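Long-range contacts in carboxyvinyl-carboxyphosphonate phosphorylmutase (Bacillus anthracis, PDB 4IQD), which is an enzyme of the phosphoenolpyruvate phosphomutase family, built on a TIM-barrel fold: residues 169-174 / 196-202; 213-219 / 237-243. One frame throughout, in Å; residues are numbered along the deposited sequence.

Interaction 1: 169-174 / 196-202; sequences RGVEGL and ALQSEEE. With PYR (pyruvic acid), chain D.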
ATOM      1  N   ARG A 169      15.084  25.978  12.966  1.00 22.63           N
ATOM      2  CA  ARG A 169      14.330  26.837  13.873  1.00 18.47           C
ATOM      3  C   ARG A 169      14.370  26.336  15.314  1.00 21.03           C
ATOM      4  O   ARG A 169      14.760  27.068  16.228  1.00 21.28           O
ATOM      5  CB  ARG A 169      12.878  26.965  13.420  1.00 18.12           C
ATOM      6  CG  ARG A 169      12.003  27.747  14.388  1.00 23.92           C
ATOM      7  CD  ARG A 169      12.554  29.141  14.587  1.00 24.02           C
ATOM      8  NE  ARG A 169      11.841  29.901  15.609  1.00 26.03           N
ATOM      9  CZ  ARG A 169      12.136  29.874  16.904  1.00 21.17           C
ATOM     10  NH1 ARG A 169      13.123  29.110  17.350  1.00 20.07           N
ATOM     11  NH2 ARG A 169      11.437  30.608  17.755  1.00 21.89           N
ATOM     12  N   GLY A 170      13.981  25.083  15.510  1.00 18.91           N
ATOM     13  CA  GLY A 170      13.826  24.537  16.844  1.00 21.29           C
ATOM     14  C   GLY A 170      15.110  24.091  17.514  1.00 29.34           C
ATOM     15  O   GLY A 170      15.088  23.638  18.657  1.00 31.76           O
ATOM     16  N   VAL A 171      16.231  24.217  16.814  1.00 32.09           N
ATOM     17  CA  VAL A 171      17.506  23.779  17.372  1.00 31.68           C
ATOM     18  C   VAL A 171      18.560  24.892  17.393  1.00 31.67           C
ATOM     19  O   VAL A 171      19.419  24.928  18.275  1.00 32.83           O
ATOM     20  CB  VAL A 171      18.036  22.524  16.643  1.00 33.25           C
ATOM     21  CG1 VAL A 171      18.367  22.842  15.199  1.00 34.50           C
ATOM     22  CG2 VAL A 171      19.243  21.951  17.366  1.00 35.30           C
ATOM     23  N   GLU A 172      18.470  25.817  16.442  1.00 27.99           N
ATOM     24  CA  GLU A 172      19.435  26.908  16.348  1.00 25.96           C
ATOM     25  C   GLU A 172      18.805  28.291  16.470  1.00 22.30           C
ATOM     26  O   GLU A 172      19.439  29.224  16.959  1.00 28.39           O
ATOM     27  CB  GLU A 172      20.211  26.818  15.039  1.00 30.00           C
ATOM     28  CG  GLU A 172      21.055  25.573  14.900  1.00 34.57           C
ATOM     29  CD  GLU A 172      21.691  25.462  13.534  1.00 35.34           C
ATOM     30  OE1 GLU A 172      21.533  26.399  12.726  1.00 32.76           O
ATOM     31  OE2 GLU A 172      22.345  24.436  13.267  1.00 40.27           O
ATOM     32  N   GLY A 173      17.566  28.433  16.014  1.00 19.72           N
ATOM     33  CA  GLY A 173      16.890  29.710  16.103  1.00 18.30           C
ATOM     34  C   GLY A 173      16.385  30.239  14.776  1.00 17.97           C
ATOM     35  O   GLY A 173      16.790  29.781  13.708  1.00 19.81           O
ATOM     36  N   LEU A 174      15.499  31.224  14.857  1.00 20.03           N
ATOM     37  CA  LEU A 174      14.817  31.766  13.690  1.00 17.78           C
ATOM     38  C   LEU A 174      15.769  32.333  12.650  1.00 20.18           C
ATOM     39  O   LEU A 174      15.757  31.905  11.501  1.00 21.28           O
ATOM     40  CB  LEU A 174      13.819  32.838  14.112  1.00 24.12           C
ATOM     41  CG  LEU A 174      12.944  33.399  12.991  1.00 22.64           C
ATOM     42  CD1 LEU A 174      12.298  32.278  12.189  1.00 21.24           C
ATOM     43  CD2 LEU A 174      11.883  34.312  13.583  1.00 23.66           C
ATOM     44  N   ALA A 196       8.466  23.679  11.698  1.00 23.52           N
ATOM     45  CA  ALA A 196       8.122  24.173  13.021  1.00 23.06           C
ATOM     46  C   ALA A 196       8.528  25.617  13.272  1.00 22.05           C
ATOM     47  O   ALA A 196       9.252  25.899  14.225  1.00 21.42           O
ATOM     48  CB  ALA A 196       8.711  23.265  14.096  1.00 26.67           C
ATOM     49  N   LEU A 197       8.080  26.528  12.416  1.00 19.15           N
ATOM     50  CA  LEU A 197       8.097  27.934  12.785  1.00 19.11           C
ATOM     51  C   LEU A 197       6.973  28.083  13.798  1.00 19.08           C
ATOM     52  O   LEU A 197       6.008  27.326  13.768  1.00 19.78           O
ATOM     53  CB  LEU A 197       7.879  28.836  11.579  1.00 18.65           C
ATOM     54  CG  LEU A 197       8.943  28.824  10.487  1.00 16.87           C
ATOM     55  CD1 LEU A 197       8.513  29.747   9.364  1.00 17.12           C
ATOM     56  CD2 LEU A 197      10.290  29.241  11.044  1.00 16.91           C
ATOM     57  N   GLN A 198       7.094  29.045  14.704  1.00 20.93           N
ATOM     58  CA  GLN A 198       6.310  28.987  15.934  1.00 23.35           C
ATOM     59  C   GLN A 198       5.131  29.950  16.075  1.00 28.64           C
ATOM     60  O   GLN A 198       4.461  29.948  17.107  1.00 34.26           O
ATOM     61  CB  GLN A 198       7.242  29.095  17.144  1.00 21.29           C
ATOM     62  CG  GLN A 198       8.230  27.942  17.227  1.00 21.46           C
ATOM     63  CD  GLN A 198       9.252  28.117  18.324  1.00 23.07           C
ATOM     64  OE1 GLN A 198       9.079  28.938  19.221  1.00 24.82           O
ATOM     65  NE2 GLN A 198      10.326  27.343  18.259  1.00 25.21           N
ATOM     66  N   SER A 199       4.860  30.753  15.051  1.00 24.92           N
ATOM     67  CA  SER A 199       3.763  31.711  15.138  1.00 23.50           C
ATOM     68  C   SER A 199       3.423  32.364  13.813  1.00 26.62           C
ATOM     69  O   SER A 199       4.159  32.245  12.836  1.00 27.52           O
ATOM     70  CB  SER A 199       4.097  32.814  16.141  1.00 22.07           C
ATOM     71  OG  SER A 199       5.170  33.608  15.670  1.00 22.23           O
ATOM     72  N   GLU A 200       2.299  33.073  13.805  1.00 28.01           N
ATOM     73  CA  GLU A 200       1.905  33.886  12.669  1.00 28.35           C
ATOM     74  C   GLU A 200       2.997  34.867  12.250  1.00 28.15           C
ATOM     75  O   GLU A 200       3.308  34.993  11.065  1.00 26.40           O
ATOM     76  CB  GLU A 200       0.573  34.608  12.942  1.00 31.99           C
ATOM     77  CG  GLU A 200       0.182  35.658  11.891  1.00 33.47           C
ATOM     78  CD  GLU A 200      -1.313  35.677  11.579  1.00 34.31           C
ATOM     79  OE1 GLU A 200      -1.759  36.588  10.847  1.00 36.85           O
ATOM     80  OE2 GLU A 200      -2.042  34.781  12.055  1.00 35.28           O
ATOM     81  N   GLU A 201       3.592  35.542  13.227  1.00 24.57           N
ATOM     82  CA  GLU A 201       4.623  36.532  12.940  1.00 26.96           C
ATOM     83  C   GLU A 201       5.896  35.891  12.399  1.00 23.96           C
ATOM     84  O   GLU A 201       6.600  36.496  11.600  1.00 24.94           O
ATOM     85  CB  GLU A 201       4.943  37.387  14.174  1.00 34.23           C
ATOM     86  CG  GLU A 201       5.832  36.715  15.210  1.00 41.39           C
ATOM     87  CD  GLU A 201       6.869  37.661  15.796  1.00 47.28           C
ATOM     88  OE1 GLU A 201       6.768  38.885  15.560  1.00 49.22           O
ATOM     89  OE2 GLU A 201       7.792  37.179  16.488  1.00 47.84           O
ATOM     90  N   GLU A 202       6.190  34.667  12.826  1.00 23.43           N
ATOM     91  CA  GLU A 202       7.377  33.980  12.336  1.00 22.29           C
ATOM     92  C   GLU A 202       7.188  33.540  10.894  1.00 20.39           C
ATOM     93  O   GLU A 202       8.119  33.581  10.096  1.00 22.70           O
ATOM     94  CB  GLU A 202       7.741  32.791  13.227  1.00 21.16           C
ATOM     95  CG  GLU A 202       8.298  33.210  14.580  1.00 24.68           C
ATOM     96  CD  GLU A 202       9.043  32.097  15.296  1.00 24.81           C
ATOM     97  OE1 GLU A 202       9.204  31.008  14.708  1.00 22.79           O
ATOM     98  OE2 GLU A 202       9.472  32.316  16.448  1.00 23.46           O
TER
HETATM   99  C   PYR D 402      16.544  33.469  17.229  1.00 35.17           C
HETATM  100  O   PYR D 402      17.711  33.166  16.724  1.00 30.64           O
HETATM  101  OXT PYR D 402      15.864  34.465  16.723  1.00 38.36           O
HETATM  102  CA  PYR D 402      16.045  32.720  18.291  1.00 34.80           C
HETATM  103  O3  PYR D 402      14.755  32.550  18.454  1.00 34.58           O
HETATM  104  CB  PYR D 402      17.011  32.100  19.251  1.00 37.13           C

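Interaction 2: 213-219 / 237-243; sequences PLLANMT and FQMVIYP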
ATOM      1  N   PRO A 213       9.297  30.534  -2.637  1.00 22.83           N
ATOM      2  CA  PRO A 213       7.991  30.064  -2.170  1.00 23.58           C
ATOM      3  C   PRO A 213       8.169  29.182  -0.945  1.00 21.39           C
ATOM      4  O   PRO A 213       9.196  28.519  -0.815  1.00 23.52           O
ATOM      5  CB  PRO A 213       7.486  29.222  -3.341  1.00 26.55           C
ATOM      6  CG  PRO A 213       8.190  29.766  -4.531  1.00 28.31           C
ATOM      7  CD  PRO A 213       9.543  30.177  -4.045  1.00 25.73           C
ATOM      8  N   LEU A 214       7.187  29.176  -0.053  1.00 23.21           N
ATOM      9  CA  LEU A 214       7.298  28.397   1.170  1.00 19.06           C
ATOM     10  C   LEU A 214       6.260  27.291   1.236  1.00 16.88           C
ATOM     11  O   LEU A 214       5.148  27.438   0.732  1.00 18.21           O
ATOM     12  CB  LEU A 214       7.187  29.304   2.397  1.00 20.77           C
ATOM     13  CG  LEU A 214       8.229  30.420   2.485  1.00 22.11           C
ATOM     14  CD1 LEU A 214       8.125  31.136   3.814  1.00 25.80           C
ATOM     15  CD2 LEU A 214       9.630  29.875   2.276  1.00 22.74           C
ATOM     16  N   LEU A 215       6.648  26.185   1.862  1.00 20.90           N
ATOM     17  CA  LEU A 215       5.785  25.030   2.053  1.00 19.62           C
ATOM     18  C   LEU A 215       5.355  24.960   3.509  1.00 20.72           C
ATOM     19  O   LEU A 215       6.152  25.215   4.410  1.00 18.78           O
ATOM     20  CB  LEU A 215       6.545  23.756   1.673  1.00 16.59           C
ATOM     21  CG  LEU A 215       5.880  22.375   1.630  1.00 16.68           C
ATOM     22  CD1 LEU A 215       6.745  21.464   0.797  1.00 29.69           C
ATOM     23  CD2 LEU A 215       5.686  21.761   3.005  1.00 17.01           C
ATOM     24  N   ALA A 216       4.095  24.606   3.731  1.00 23.56           N
ATOM     25  CA  ALA A 216       3.577  24.393   5.073  1.00 21.29           C
ATOM     26  C   ALA A 216       3.317  22.909   5.278  1.00 17.05           C
ATOM     27  O   ALA A 216       2.772  22.244   4.401  1.00 22.17           O
ATOM     28  CB  ALA A 216       2.307  25.187   5.279  1.00 17.31           C
ATOM     29  N   ASN A 217       3.714  22.394   6.434  1.00 20.28           N
ATOM     30  CA  ASN A 217       3.547  20.981   6.755  1.00 20.50           C
ATOM     31  C   ASN A 217       2.328  20.730   7.629  1.00 23.95           C
ATOM     32  O   ASN A 217       2.402  20.864   8.849  1.00 27.28           O
ATOM     33  CB  ASN A 217       4.792  20.469   7.480  1.00 20.28           C
ATOM     34  CG  ASN A 217       4.702  18.997   7.841  1.00 25.16           C
ATOM     35  OD1 ASN A 217       3.960  18.230   7.223  1.00 29.18           O
ATOM     36  ND2 ASN A 217       5.470  18.592   8.843  1.00 23.95           N
HETATM   37  N   MSE A 218       1.209  20.361   7.017  1.00 25.21           N
HETATM   38  CA  MSE A 218       0.026  20.055   7.808  1.00 25.52           C
HETATM   39  C   MSE A 218      -0.143  18.611   8.235  1.00 23.72           C
HETATM   40  O   MSE A 218      -1.102  17.945   7.855  1.00 25.43           O
HETATM   41  CB  MSE A 218      -1.250  20.587   7.173  1.00 24.73           C
HETATM   42  CG  MSE A 218      -1.583  21.971   7.659  1.00 30.23           C
HETATM   43 SE   MSE A 218      -2.370  22.084   9.454  0.88 29.44          SE
HETATM   44  CE  MSE A 218      -0.952  21.458  10.613  1.00 25.62           C
ATOM     45  N   THR A 219       0.791  18.144   9.052  1.00 22.61           N
ATOM     46  CA  THR A 219       0.707  16.806   9.605  1.00 20.95           C
ATOM     47  C   THR A 219      -0.025  16.873  10.944  1.00 23.67           C
ATOM     48  O   THR A 219       0.108  17.841  11.690  1.00 24.52           O
ATOM     49  CB  THR A 219       2.102  16.174   9.748  1.00 24.45           C
ATOM     50  OG1 THR A 219       1.979  14.818  10.191  1.00 30.45           O
ATOM     51  CG2 THR A 219       2.961  16.964  10.719  1.00 22.54           C
ATOM     52  N   PHE A 237       2.346  31.414   2.616  1.00 24.93           N
ATOM     53  CA  PHE A 237       2.652  30.103   2.046  1.00 21.65           C
ATOM     54  C   PHE A 237       1.997  29.907   0.689  1.00 21.37           C
ATOM     55  O   PHE A 237       0.923  30.437   0.427  1.00 24.81           O
ATOM     56  CB  PHE A 237       2.246  28.982   3.002  1.00 21.11           C
ATOM     57  CG  PHE A 237       3.145  28.860   4.195  1.00 22.11           C
ATOM     58  CD1 PHE A 237       4.335  28.162   4.107  1.00 22.34           C
ATOM     59  CD2 PHE A 237       2.807  29.454   5.397  1.00 21.40           C
ATOM     60  CE1 PHE A 237       5.171  28.055   5.196  1.00 23.69           C
ATOM     61  CE2 PHE A 237       3.638  29.349   6.490  1.00 24.88           C
ATOM     62  CZ  PHE A 237       4.823  28.647   6.389  1.00 24.56           C
ATOM     63  N   GLN A 238       2.655  29.143  -0.173  1.00 23.18           N
ATOM     64  CA  GLN A 238       2.165  28.942  -1.530  1.00 21.78           C
ATOM     65  C   GLN A 238       1.885  27.474  -1.834  1.00 22.53           C
ATOM     66  O   GLN A 238       1.446  27.128  -2.929  1.00 22.72           O
ATOM     67  CB  GLN A 238       3.152  29.536  -2.532  1.00 23.04           C
ATOM     68  CG  GLN A 238       3.478  30.985  -2.225  1.00 28.76           C
ATOM     69  CD  GLN A 238       4.529  31.564  -3.137  1.00 33.60           C
ATOM     70  OE1 GLN A 238       4.503  31.350  -4.348  1.00 37.66           O
ATOM     71  NE2 GLN A 238       5.467  32.305  -2.560  1.00 36.65           N
HETATM   72  N   MSE A 239       2.140  26.614  -0.855  1.00 23.86           N
HETATM   73  CA  MSE A 239       1.797  25.205  -0.970  1.00 20.16           C
HETATM   74  C   MSE A 239       1.738  24.592   0.419  1.00 25.70           C
HETATM   75  O   MSE A 239       2.408  25.059   1.341  1.00 22.98           O
HETATM   76  CB  MSE A 239       2.807  24.465  -1.847  1.00 24.69           C
HETATM   77  CG  MSE A 239       4.044  23.983  -1.117  1.00 27.15           C
HETATM   78 SE   MSE A 239       5.479  23.452  -2.323  0.61 30.28          SE
HETATM   79  CE  MSE A 239       6.167  25.226  -2.741  1.00 20.43           C
ATOM     80  N   VAL A 240       0.923  23.556   0.573  1.00 19.79           N
ATOM     81  CA  VAL A 240       0.765  22.903   1.863  1.00 19.67           C
ATOM     82  C   VAL A 240       0.578  21.403   1.698  1.00 24.62           C
ATOM     83  O   VAL A 240      -0.189  20.950   0.851  1.00 21.36           O
ATOM     84  CB  VAL A 240      -0.410  23.506   2.667  1.00 19.80           C
ATOM     85  CG1 VAL A 240      -1.642  23.643   1.796  1.00 23.60           C
ATOM     86  CG2 VAL A 240      -0.705  22.674   3.903  1.00 19.68           C
ATOM     87  N   ILE A 241       1.295  20.635   2.510  1.00 29.50           N
ATOM     88  CA  ILE A 241       1.238  19.184   2.436  1.00 19.04           C
ATOM     89  C   ILE A 241       0.439  18.564   3.582  1.00 18.95           C
ATOM     90  O   ILE A 241       0.418  19.080   4.699  1.00 19.08           O
ATOM     91  CB  ILE A 241       2.647  18.565   2.414  1.00 18.99           C
ATOM     92  CG1 ILE A 241       3.417  18.957   3.671  1.00 19.11           C
ATOM     93  CG2 ILE A 241       3.406  19.008   1.173  1.00 27.96           C
ATOM     94  CD1 ILE A 241       4.791  18.345   3.752  1.00 19.10           C
ATOM     95  N   TYR A 242      -0.221  17.453   3.275  1.00 18.78           N
ATOM     96  CA  TYR A 242      -0.927  16.648   4.261  1.00 23.11           C
ATOM     97  C   TYR A 242      -0.351  15.240   4.142  1.00 20.60           C
ATOM     98  O   TYR A 242      -0.971  14.352   3.559  1.00 19.19           O
ATOM     99  CB  TYR A 242      -2.435  16.665   3.981  1.00 21.28           C
ATOM    100  CG  TYR A 242      -3.010  18.064   3.846  1.00 21.56           C
ATOM    101  CD1 TYR A 242      -3.591  18.707   4.931  1.00 25.87           C
ATOM    102  CD2 TYR A 242      -2.964  18.743   2.634  1.00 25.72           C
ATOM    103  CE1 TYR A 242      -4.109  19.985   4.815  1.00 25.09           C
ATOM    104  CE2 TYR A 242      -3.478  20.023   2.509  1.00 27.14           C
ATOM    105  CZ  TYR A 242      -4.049  20.636   3.602  1.00 25.40           C
ATOM    106  OH  TYR A 242      -4.563  21.906   3.481  1.00 23.51           O
ATOM    107  N   PRO A 243       0.855  15.044   4.698  1.00 23.17           N
ATOM    108  CA  PRO A 243       1.778  13.949   4.371  1.00 18.42           C
ATOM    109  C   PRO A 243       1.319  12.551   4.751  1.00 18.48           C
ATOM    110  O   PRO A 243       1.502  11.620   3.966  1.00 20.26           O
ATOM    111  CB  PRO A 243       3.034  14.296   5.185  1.00 24.01           C
ATOM    112  CG  PRO A 243       2.882  15.717   5.570  1.00 25.04           C
ATOM    113  CD  PRO A 243       1.421  15.934   5.723  1.00 25.64           C
TER
HETATM  114  O   HOH W   1       5.826  31.517  -0.111  1.00 32.23           O

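Interaction 1: 169-174 / 196-202
This contact lies beside a pyruvic acid site on the TIM barrel. It joins two successive beta-alpha loops, one after strand 161-166 and one after strand 191-194. Its centre is a two-pronged salt bridge between Arg169 and Glu202. Arg169 NE donates to Glu202 OE1 at 3.0 Å, and Arg169 NH2 donates to Glu202 OE2 at 2.9 Å. The carboxylate meets the guanidinium at its edge, near the plane. Gln198 CD lies over one guanidinium face and pyruvic acid O3 over the opposite one. Next to the charged pair, Leu174 CD1 packs on Leu197 CD2 at 3.8 Å, and Leu174 CD2 touches Glu202 CG at 3.9 Å. Gly173 is the N-cap of helix 174-187. Its backbone angles call for glycine, and a side chain here would run into the ligand. The ligand sits at this helix start, with Leu174 N 3.4 Å from pyruvic acid C. Ser199 is the N-cap of helix 200-209, and its OG accepts from Glu202 N at 3.2 Å. Glu202 is held from its own segment too: Gln198 N donates to Glu202 OE1 at 2.9 Å.

Interaction 2: 213-219 / 237-243
Two neighbouring parallel strands of the TIM barrel, 215-217 and 239-242, pair here within a beta-alpha-beta unit that includes helix 229-234. At the start, Pro213 CB is 3.8 Å from Gln238 NE2. A water accepts from Leu214 N at 2.7 Å and from Gln238 NE2 at 2.6 Å, so it joins the two segments. Leu214 O accepts from Gln238 N at 3.2 Å and, weakly, from Met239 N at 3.5 Å. Leu215 shares a sheet face with Met239, Asn217 and Ile241. Leu215 CG lies 3.7 Å from Met239 CG, and Leu215 CD2 lies 3.6 Å from Ile241 CD1. Ala216 faces the other way, with Val240, and touches Phe232 of helix 229-234. Ala216 N donates to Met239 O at 3.0 Å, and Ala216 O accepts from Ile241 N at 2.9 Å. Ala216 CB makes a CH-pi contact over the face of the Phe237 ring, 3.9 Å from its centroid. Asn217 OD1 is buried without a hydrogen-bond partner, 3.2 Å from Pro243 CG. Met218, a selenomethionine like Met239, centres an inverse gamma turn where the strand ends. Met218 N donates to Ile241 O at 2.8 Å. Thr219 and Pro243 both line a pyruvic acid pocket, and Thr219 CB is 4.1 Å from Pro243 CD.

The chain reaches interaction 1 first. Residues 169-174 lead into helix 174-187, then strand 191-194 brings the chain back to 196-202, which closes the first loop. Helix 200-209 then carries the chain to 213-219. Interaction 2 closes a second loop, which contains helix 229-234, when strand 239-242 arrives. The two loops follow in series; they neither nest nor cross. The centres of the two interactions are about 15 Å apart and their nearest atoms about 5 Å apart. Interaction 1 ties outer beta-alpha loops together, while interaction 2 pairs buried barrel strands. Phe203 of helix 200-209 connects the two regions, touching Leu197 and stacking edge-to-face with Phe237. Each contact holds residues of a separate pyruvic acid pocket.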